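PDB 1J6U: UDP-N-acetylmuramate-alanine ligase MurC, which catalyses the ATP-dependent joining of L-alanine to UDP-N-acetylmuramate, a step in peptidoglycan biosynthesis. Local coordinates for residues A[342-347]-A[351-356]; A[28-33]-A[47-52]; A[283-288]-A[301-306]. All coordinates share one frame; numbering follows the deposited sequence.

Contact 1. Residues A[342-347]-A[351-356]; sequences QTAKEV and EKIVVI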
loop_
_atom_site.group_PDB
_atom_site.type_symbol
_atom_site.label_atom_id
_atom_site.label_comp_id
_atom_site.label_asym_id
_atom_site.label_seq_id
_atom_site.Cartn_x
_atom_site.Cartn_y
_atom_site.Cartn_z
ATOM N N GLN A 342 -2.004 9.270 -16.127
ATOM C CA GLN A 342 -0.894 10.106 -16.535
ATOM C C GLN A 342 0.378 9.267 -16.504
ATOM O O GLN A 342 1.212 9.360 -17.424
ATOM C CB GLN A 342 -0.775 11.314 -15.637
ATOM C CG GLN A 342 -1.907 12.274 -15.851
ATOM C CD GLN A 342 -1.939 13.383 -14.804
ATOM O OE1 GLN A 342 -1.129 13.397 -13.862
ATOM N NE2 GLN A 342 -2.884 14.316 -14.959
ATOM N N THR A 343 0.547 8.407 -15.501
ATOM C CA THR A 343 1.761 7.641 -15.583
ATOM C C THR A 343 1.689 6.554 -16.645
ATOM O O THR A 343 2.731 6.190 -17.221
ATOM C CB THR A 343 2.288 7.130 -14.168
ATOM O OG1 THR A 343 2.377 5.701 -14.110
ATOM C CG2 THR A 343 1.477 7.672 -13.088
ATOM N N ALA A 344 0.485 6.064 -16.959
ATOM C CA ALA A 344 0.371 5.018 -17.991
ATOM C C ALA A 344 0.863 5.639 -19.306
ATOM O O ALA A 344 1.624 5.038 -20.057
ATOM C CB ALA A 344 -1.083 4.544 -18.139
ATOM N N LYS A 345 0.433 6.861 -19.566
ATOM C CA LYS A 345 0.858 7.555 -20.773
ATOM C C LYS A 345 2.362 7.883 -20.786
ATOM O O LYS A 345 2.970 7.911 -21.825
ATOM C CB LYS A 345 0.034 8.824 -20.942
ATOM C CG LYS A 345 -1.433 8.535 -21.297
ATOM C CD LYS A 345 -1.573 7.737 -22.611
ATOM C CE LYS A 345 -3.054 7.544 -22.980
ATOM N NZ LYS A 345 -3.332 6.553 -24.076
ATOM N N GLU A 346 2.964 8.141 -19.635
ATOM C CA GLU A 346 4.392 8.415 -19.604
ATOM C C GLU A 346 5.166 7.151 -19.933
ATOM O O GLU A 346 6.169 7.201 -20.649
ATOM C CB GLU A 346 4.835 8.875 -18.221
ATOM C CG GLU A 346 4.777 10.348 -18.040
ATOM C CD GLU A 346 4.933 10.757 -16.585
ATOM O OE1 GLU A 346 4.951 11.980 -16.361
ATOM O OE2 GLU A 346 5.025 9.872 -15.684
ATOM N N VAL A 347 4.721 6.022 -19.370
ATOM C CA VAL A 347 5.405 4.767 -19.608
ATOM C C VAL A 347 5.115 4.174 -20.970
ATOM O O VAL A 347 6.036 3.663 -21.646
ATOM C CB VAL A 347 5.028 3.738 -18.604
ATOM C CG1 VAL A 347 5.708 2.406 -18.970
ATOM C CG2 VAL A 347 5.452 4.212 -17.223
ATOM N N GLU A 351 1.042 2.855 -26.905
ATOM C CA GLU A 351 0.092 1.760 -26.753
ATOM C C GLU A 351 -1.355 2.207 -26.455
ATOM O O GLU A 351 -1.621 3.353 -26.063
ATOM C CB GLU A 351 0.566 0.804 -25.641
ATOM C CG GLU A 351 1.831 -0.041 -25.965
ATOM C CD GLU A 351 3.163 0.768 -26.013
ATOM O OE1 GLU A 351 3.203 1.959 -25.622
ATOM O OE2 GLU A 351 4.180 0.192 -26.449
ATOM N N LYS A 352 -2.288 1.287 -26.674
ATOM C CA LYS A 352 -3.701 1.523 -26.398
ATOM C C LYS A 352 -3.863 1.282 -24.896
ATOM O O LYS A 352 -3.394 0.266 -24.365
ATOM C CB LYS A 352 -4.554 0.521 -27.176
ATOM C CG LYS A 352 -6.053 0.641 -26.962
ATOM C CD LYS A 352 -6.800 0.274 -28.232
ATOM C CE LYS A 352 -8.076 -0.529 -27.991
ATOM N NZ LYS A 352 -7.770 -1.966 -27.730
ATOM N N ILE A 353 -4.498 2.226 -24.210
ATOM C CA ILE A 353 -4.721 2.102 -22.775
ATOM C C ILE A 353 -6.173 1.757 -22.512
ATOM O O ILE A 353 -7.083 2.529 -22.873
ATOM C CB ILE A 353 -4.408 3.404 -22.026
ATOM C CG1 ILE A 353 -2.997 3.858 -22.363
ATOM C CG2 ILE A 353 -4.511 3.165 -20.521
ATOM C CD1 ILE A 353 -1.957 2.806 -22.090
ATOM N N VAL A 354 -6.378 0.594 -21.896
ATOM C CA VAL A 354 -7.715 0.105 -21.571
ATOM C C VAL A 354 -7.891 -0.026 -20.064
ATOM O O VAL A 354 -7.179 -0.791 -19.406
ATOM C CB VAL A 354 -7.973 -1.267 -22.177
ATOM C CG1 VAL A 354 -9.320 -1.757 -21.723
ATOM C CG2 VAL A 354 -7.909 -1.182 -23.691
ATOM N N VAL A 355 -8.830 0.736 -19.521
ATOM C CA VAL A 355 -9.098 0.694 -18.096
ATOM C C VAL A 355 -10.366 -0.095 -17.798
ATOM O O VAL A 355 -11.413 0.150 -18.386
ATOM C CB VAL A 355 -9.269 2.085 -17.527
ATOM C CG1 VAL A 355 -9.470 2.014 -16.017
ATOM C CG2 VAL A 355 -8.074 2.908 -17.866
ATOM N N ILE A 356 -10.229 -1.076 -16.920
ATOM C CA ILE A 356 -11.317 -1.890 -16.432
ATOM C C ILE A 356 -11.359 -1.416 -14.964
ATOM O O ILE A 356 -10.504 -1.775 -14.140
ATOM C CB ILE A 356 -10.972 -3.376 -16.501
ATOM C CG1 ILE A 356 -10.742 -3.779 -17.967
ATOM C CG2 ILE A 356 -12.107 -4.186 -15.890
ATOM C CD1 ILE A 356 -9.282 -3.828 -18.358
HETATM O O HOH W 1 -0.707 5.659 -24.957
#

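Contact 2. Residues A[28-33]-A[47-52]; sequences VALHEF and TERTAY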
loop_
_atom_site.group_PDB
_atom_site.type_symbol
_atom_site.label_atom_id
_atom_site.label_comp_id
_atom_site.label_asym_id
_atom_site.label_seq_id
_atom_site.Cartn_x
_atom_site.Cartn_y
_atom_site.Cartn_z
ATOM N N VAL A 28 1.236 -9.146 11.380
ATOM C CA VAL A 28 1.393 -9.357 12.807
ATOM C C VAL A 28 1.294 -10.862 13.088
ATOM O O VAL A 28 2.063 -11.388 13.890
ATOM C CB VAL A 28 0.325 -8.582 13.601
ATOM C CG1 VAL A 28 0.484 -8.838 15.075
ATOM C CG2 VAL A 28 0.443 -7.106 13.309
ATOM N N ALA A 29 0.387 -11.568 12.412
ATOM C CA ALA A 29 0.284 -12.998 12.639
ATOM C C ALA A 29 1.583 -13.690 12.214
ATOM O O ALA A 29 2.100 -14.541 12.952
ATOM C CB ALA A 29 -0.894 -13.596 11.879
ATOM N N LEU A 30 2.104 -13.330 11.038
ATOM C CA LEU A 30 3.340 -13.941 10.520
ATOM C C LEU A 30 4.520 -13.686 11.493
ATOM O O LEU A 30 5.300 -14.573 11.787
ATOM C CB LEU A 30 3.636 -13.398 9.119
ATOM C CG LEU A 30 2.775 -13.957 7.969
ATOM C CD1 LEU A 30 2.697 -12.945 6.836
ATOM C CD2 LEU A 30 3.352 -15.270 7.450
ATOM N N HIS A 31 4.632 -12.468 11.994
ATOM C CA HIS A 31 5.657 -12.145 12.967
ATOM C C HIS A 31 5.568 -13.112 14.175
ATOM O O HIS A 31 6.564 -13.728 14.567
ATOM C CB HIS A 31 5.467 -10.691 13.426
ATOM C CG HIS A 31 6.460 -10.244 14.446
ATOM N ND1 HIS A 31 7.816 -10.227 14.206
ATOM C CD2 HIS A 31 6.293 -9.798 15.713
ATOM C CE1 HIS A 31 8.442 -9.790 15.282
ATOM N NE2 HIS A 31 7.541 -9.523 16.209
ATOM N N GLU A 32 4.372 -13.246 14.750
ATOM C CA GLU A 32 4.162 -14.126 15.898
ATOM C C GLU A 32 4.449 -15.570 15.510
ATOM O O GLU A 32 5.015 -16.354 16.281
ATOM C CB GLU A 32 2.727 -13.981 16.414
ATOM C CG GLU A 32 2.457 -12.643 17.091
ATOM C CD GLU A 32 3.354 -12.417 18.300
ATOM O OE1 GLU A 32 3.920 -13.410 18.794
ATOM O OE2 GLU A 32 3.493 -11.256 18.770
ATOM N N PHE A 33 4.049 -15.918 14.301
ATOM C CA PHE A 33 4.307 -17.243 13.763
ATOM C C PHE A 33 5.829 -17.457 13.668
ATOM O O PHE A 33 6.337 -18.522 13.982
ATOM C CB PHE A 33 3.745 -17.328 12.371
ATOM C CG PHE A 33 4.062 -18.603 11.693
ATOM C CD1 PHE A 33 3.490 -19.790 12.130
ATOM C CD2 PHE A 33 4.895 -18.622 10.590
ATOM C CE1 PHE A 33 3.735 -20.976 11.468
ATOM C CE2 PHE A 33 5.149 -19.816 9.919
ATOM C CZ PHE A 33 4.565 -20.991 10.359
ATOM N N THR A 47 -8.706 -14.597 1.198
ATOM C CA THR A 47 -7.843 -13.531 0.605
ATOM C C THR A 47 -6.513 -14.131 0.147
ATOM O O THR A 47 -6.254 -15.331 0.434
ATOM C CB THR A 47 -7.486 -12.411 1.621
ATOM O OG1 THR A 47 -6.702 -12.970 2.682
ATOM C CG2 THR A 47 -8.728 -11.751 2.184
ATOM N N GLU A 48 -5.646 -13.357 -0.540
ATOM C CA GLU A 48 -4.379 -14.008 -0.916
ATOM C C GLU A 48 -3.582 -14.268 0.341
ATOM O O GLU A 48 -2.833 -15.250 0.406
ATOM C CB GLU A 48 -3.565 -13.247 -1.997
ATOM C CG GLU A 48 -2.649 -12.093 -1.617
ATOM C CD GLU A 48 -1.351 -12.482 -0.915
ATOM O OE1 GLU A 48 -0.679 -13.515 -1.217
ATOM O OE2 GLU A 48 -0.980 -11.696 -0.039
ATOM N N ARG A 49 -3.766 -13.424 1.363
ATOM C CA ARG A 49 -3.093 -13.667 2.637
ATOM C C ARG A 49 -3.603 -14.982 3.280
ATOM O O ARG A 49 -2.787 -15.812 3.695
ATOM C CB ARG A 49 -3.278 -12.490 3.615
ATOM C CG ARG A 49 -2.373 -11.248 3.358
ATOM C CD ARG A 49 -1.272 -11.543 2.345
ATOM N NE ARG A 49 0.027 -11.840 2.919
ATOM C CZ ARG A 49 1.017 -12.526 2.326
ATOM N NH1 ARG A 49 0.919 -13.031 1.101
ATOM N NH2 ARG A 49 2.127 -12.745 3.005
ATOM N N THR A 50 -4.922 -15.202 3.341
ATOM C CA THR A 50 -5.426 -16.447 3.957
ATOM C C THR A 50 -4.837 -17.608 3.180
ATOM O O THR A 50 -4.381 -18.596 3.761
ATOM C CB THR A 50 -7.005 -16.575 3.977
ATOM O OG1 THR A 50 -7.549 -16.488 2.654
ATOM C CG2 THR A 50 -7.621 -15.480 4.791
ATOM N N ALA A 51 -4.798 -17.483 1.863
ATOM C CA ALA A 51 -4.226 -18.564 1.079
ATOM C C ALA A 51 -2.750 -18.726 1.473
ATOM O O ALA A 51 -2.261 -19.824 1.786
ATOM C CB ALA A 51 -4.359 -18.243 -0.390
ATOM N N TYR A 52 -2.044 -17.603 1.504
ATOM C CA TYR A 52 -0.631 -17.651 1.819
ATOM C C TYR A 52 -0.367 -18.222 3.198
ATOM O O TYR A 52 0.486 -19.116 3.357
ATOM C CB TYR A 52 0.014 -16.252 1.705
ATOM C CG TYR A 52 1.506 -16.332 1.920
ATOM C CD1 TYR A 52 2.322 -16.983 0.999
ATOM C CD2 TYR A 52 2.090 -15.871 3.108
ATOM C CE1 TYR A 52 3.693 -17.186 1.256
ATOM C CE2 TYR A 52 3.458 -16.065 3.377
ATOM C CZ TYR A 52 4.254 -16.724 2.448
ATOM O OH TYR A 52 5.604 -16.916 2.702
#

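Contact 3. Residues A[283-288]-A[301-306]; sequences LAVIAL and EALEEF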
loop_
_atom_site.group_PDB
_atom_site.type_symbol
_atom_site.label_atom_id
_atom_site.label_comp_id
_atom_site.label_asym_id
_atom_site.label_seq_id
_atom_site.Cartn_x
_atom_site.Cartn_y
_atom_site.Cartn_z
ATOM N N LEU A 283 12.202 10.449 -2.936
ATOM C CA LEU A 283 12.770 11.658 -2.362
ATOM C C LEU A 283 12.678 11.568 -0.820
ATOM O O LEU A 283 13.665 11.794 -0.127
ATOM C CB LEU A 283 11.992 12.894 -2.808
ATOM C CG LEU A 283 12.680 13.981 -3.655
ATOM C CD1 LEU A 283 12.163 15.333 -3.228
ATOM C CD2 LEU A 283 14.186 13.954 -3.495
ATOM N N ALA A 284 11.510 11.233 -0.275
ATOM C CA ALA A 284 11.393 11.118 1.177
ATOM C C ALA A 284 12.369 10.069 1.710
ATOM O O ALA A 284 12.916 10.207 2.814
ATOM C CB ALA A 284 9.963 10.749 1.581
ATOM N N VAL A 285 12.594 9.017 0.931
ATOM C CA VAL A 285 13.515 7.993 1.369
ATOM C C VAL A 285 14.955 8.531 1.413
ATOM O O VAL A 285 15.695 8.334 2.371
ATOM C CB VAL A 285 13.428 6.736 0.450
ATOM C CG1 VAL A 285 14.600 5.762 0.773
ATOM C CG2 VAL A 285 12.067 5.993 0.710
ATOM N N ILE A 286 15.352 9.166 0.329
ATOM C CA ILE A 286 16.645 9.774 0.214
ATOM C C ILE A 286 16.836 10.754 1.390
ATOM O O ILE A 286 17.873 10.777 2.030
ATOM C CB ILE A 286 16.709 10.529 -1.110
ATOM C CG1 ILE A 286 17.068 9.560 -2.213
ATOM C CG2 ILE A 286 17.737 11.673 -1.057
ATOM C CD1 ILE A 286 16.755 10.149 -3.590
ATOM N N ALA A 287 15.815 11.553 1.663
ATOM C CA ALA A 287 15.894 12.520 2.717
ATOM C C ALA A 287 16.157 11.864 4.041
ATOM O O ALA A 287 16.964 12.364 4.826
ATOM C CB ALA A 287 14.615 13.374 2.780
ATOM N N LEU A 288 15.496 10.748 4.305
ATOM C CA LEU A 288 15.700 10.091 5.578
ATOM C C LEU A 288 17.137 9.575 5.722
ATOM O O LEU A 288 17.836 9.925 6.661
ATOM C CB LEU A 288 14.737 8.914 5.740
ATOM C CG LEU A 288 14.993 8.039 6.971
ATOM C CD1 LEU A 288 14.639 8.847 8.201
ATOM C CD2 LEU A 288 14.177 6.787 6.933
ATOM N N GLU A 301 21.360 2.750 -5.587
ATOM C CA GLU A 301 21.458 1.525 -6.361
ATOM C C GLU A 301 20.207 0.683 -6.009
ATOM O O GLU A 301 19.529 0.114 -6.877
ATOM C CB GLU A 301 22.751 0.830 -5.942
ATOM C CG GLU A 301 23.076 -0.483 -6.583
ATOM C CD GLU A 301 24.388 -1.038 -6.030
ATOM O OE1 GLU A 301 24.773 -0.633 -4.903
ATOM O OE2 GLU A 301 25.023 -1.879 -6.706
ATOM N N ALA A 302 19.891 0.655 -4.726
ATOM C CA ALA A 302 18.760 -0.065 -4.223
ATOM C C ALA A 302 17.477 0.589 -4.764
ATOM O O ALA A 302 16.575 -0.097 -5.265
ATOM C CB ALA A 302 18.777 -0.024 -2.718
ATOM N N LEU A 303 17.391 1.913 -4.687
ATOM C CA LEU A 303 16.191 2.540 -5.159
ATOM C C LEU A 303 16.005 2.274 -6.623
ATOM O O LEU A 303 14.888 2.113 -7.101
ATOM C CB LEU A 303 16.177 4.049 -4.891
ATOM C CG LEU A 303 15.921 4.450 -3.429
ATOM C CD1 LEU A 303 16.074 5.949 -3.331
ATOM C CD2 LEU A 303 14.532 4.004 -2.934
ATOM N N GLU A 304 17.096 2.206 -7.352
ATOM C CA GLU A 304 16.956 1.978 -8.772
ATOM C C GLU A 304 16.386 0.579 -9.035
ATOM O O GLU A 304 15.619 0.382 -9.958
ATOM C CB GLU A 304 18.301 2.153 -9.471
ATOM C CG GLU A 304 18.230 1.862 -10.940
ATOM C CD GLU A 304 19.392 2.435 -11.703
ATOM O OE1 GLU A 304 20.529 2.394 -11.174
ATOM O OE2 GLU A 304 19.162 2.916 -12.838
ATOM N N GLU A 305 16.737 -0.366 -8.183
ATOM C CA GLU A 305 16.297 -1.744 -8.306
ATOM C C GLU A 305 14.930 -2.067 -7.664
ATOM O O GLU A 305 14.394 -3.125 -7.885
ATOM C CB GLU A 305 17.377 -2.659 -7.699
ATOM C CG GLU A 305 18.613 -2.879 -8.603
ATOM C CD GLU A 305 19.803 -3.537 -7.858
ATOM O OE1 GLU A 305 19.567 -4.216 -6.827
ATOM O OE2 GLU A 305 20.972 -3.384 -8.312
ATOM N N PHE A 306 14.383 -1.150 -6.885
ATOM C CA PHE A 306 13.134 -1.363 -6.183
ATOM C C PHE A 306 12.083 -1.813 -7.154
ATOM O O PHE A 306 11.852 -1.127 -8.119
ATOM C CB PHE A 306 12.700 -0.064 -5.544
ATOM C CG PHE A 306 11.386 -0.137 -4.878
ATOM C CD1 PHE A 306 11.165 -1.048 -3.834
ATOM C CD2 PHE A 306 10.372 0.729 -5.261
ATOM C CE1 PHE A 306 9.951 -1.079 -3.197
ATOM C CE2 PHE A 306 9.153 0.712 -4.626
ATOM C CZ PHE A 306 8.934 -0.198 -3.588
#

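Contact 1. Residues A[342-347]-A[351-356]
Lys345 lays the end of its side chain along Ile353, and this is the tight part of the contact. The two side chains run past each other in opposite directions. Lys345 NZ is 3.2 Å from Ile353 CG1, and Lys345 CE is 3.7 Å from the same carbon. The lysine starts with CG beside its backbone N (chi1 -69°) and bends again at chi2 (-59°). Beyond that bend it is extended, which carries the amine across to the strand. Ala344 makes the looser part. Ala344 CB points toward the strand but stops 4.4 Å from Ile353 CG2.

The polar margin is bridged by water. Lys345 NZ donates to a water at 2.9 Å, and that water lies 2.7 Å from Glu351 O. The lysine is partly exposed, while Ile353 is buried. The Glu351 carboxylate turns to other partners, with a salt bridge to Arg252. Asp380 accepts from Ile353 N and forms a long, weak ion pair with Lys345. With an alanine here instead of Lys345, the CG1 side of Ile353 would probably lose its cover and the water its ammonium donor.

The contact seats helix 334-347 on the sheet of the C-terminal domain. Strand 324-329, this helix and strand 352-357 form a beta-alpha-beta crossover, with strand 433-438 lying between the two strands. The chemistry is mixed. The lysine's last carbons and its amine lie against the buried isoleucine, so the charged end rests partly on an apolar group and takes a polar partner from the water on the partly exposed side.

Contact 2. Residues A[28-33]-A[47-52]
In the Rossmann-like N-terminal domain, helix 23-34 presents Leu30 to Arg49 and Tyr52 of helix 48-55. The two methyls of Leu30 divide the work. Leu30 CD1 lies at the edge of the guanidinium, 3.9 Å from Arg49 NH2. Leu30 CD2 meets the edge of the ring, 4.2 Å from Tyr52 CE2. The leucine crosses both partners at about a right angle. With chi1 at -175° the Tyr52 ring stands opposite its backbone N, which brings the CE2 edge to Leu30.

Arg49 is also held from its own helix. Arg49 NH1 forms a salt bridge with Glu48 OE2 at 2.6 Å, with a bent N-H...O angle of 142°. OE2 uses its syn lone pair and is tilted 19° from the guanidinium plane, while Glu48 CD lies at the edge in that plane. The Tyr52 hydroxyl bonds to His156.

The start of helix 48-55 is closed by a capping box. Thr50 N donates to Thr47 OG1 at 2.9 Å, and Thr47 N donates to Thr50 OG1 at 2.7 Å. Thr47 OG1 also bonds to Gly21 O. That glycine belongs to a Gly19, Gly21, Gly24 pattern consistent with the glycine-rich turn after the first strand of a Rossmann-type domain.

Contact 3. Residues A[283-288]-A[301-306]
Leu303 points its forked end between Val285 and Ile286, one methyl to each. Leu303 CD1 reaches Ile286 CG1 at 3.9 Å. Leu303 CD2 reaches Val285 CG1 at 4.1 Å. The two approaches differ. Val285 and Leu303 face each other and slide past in opposite directions. Ile286 comes in at a slant, and it is the CG1 methylene that touches the leucine.

The torsions account for this. Leu303 CG sits beside the backbone N (chi1 -75°). Its chi2 of 175° extends CD1 away from CA to Ile286, and CD2 branches off to Val285. Val285 holds CG1 anti to its own N (chi1 170°), on the side where Leu303 arrives. All three residues are buried, and the contact between them is purely apolar.

The contact joins two successive helices, 276-291 and 296-305, along their length, beyond the short connection that links them. Strand 264-271 lines one side: Ile286 rests on Leu267 and Leu269, and Leu303 on Leu269 and Leu271. Val285 also touches Met131 of helix 125-138, whose first residues belong to the predicted ATP-binding site, and Phe306 packs on the same methionine. Further round helix 276-291, Leu288 lies against strand 218-222 of the central domain.

How the contacts relate
From the N terminus, contact 2 comes first. It closes the loop that runs from helix 23-34 through strand 38-42 to helix 48-55 in the N-terminal domain. Contact 3 follows, closing the span made of the end of helix 276-291, a short connection and the start of helix 296-305, packed on the central domain. Contact 1 is last and closes the three-residue connection from helix 334-347 to strand 352-357 of the C-terminal sheet. The three are in series; none nests within or crosses another, and none touches another. Contacts 1 and 2 lie on opposite sides of the chain's centre, their centres 33 Å apart. Each contact ties together elements close in the chain.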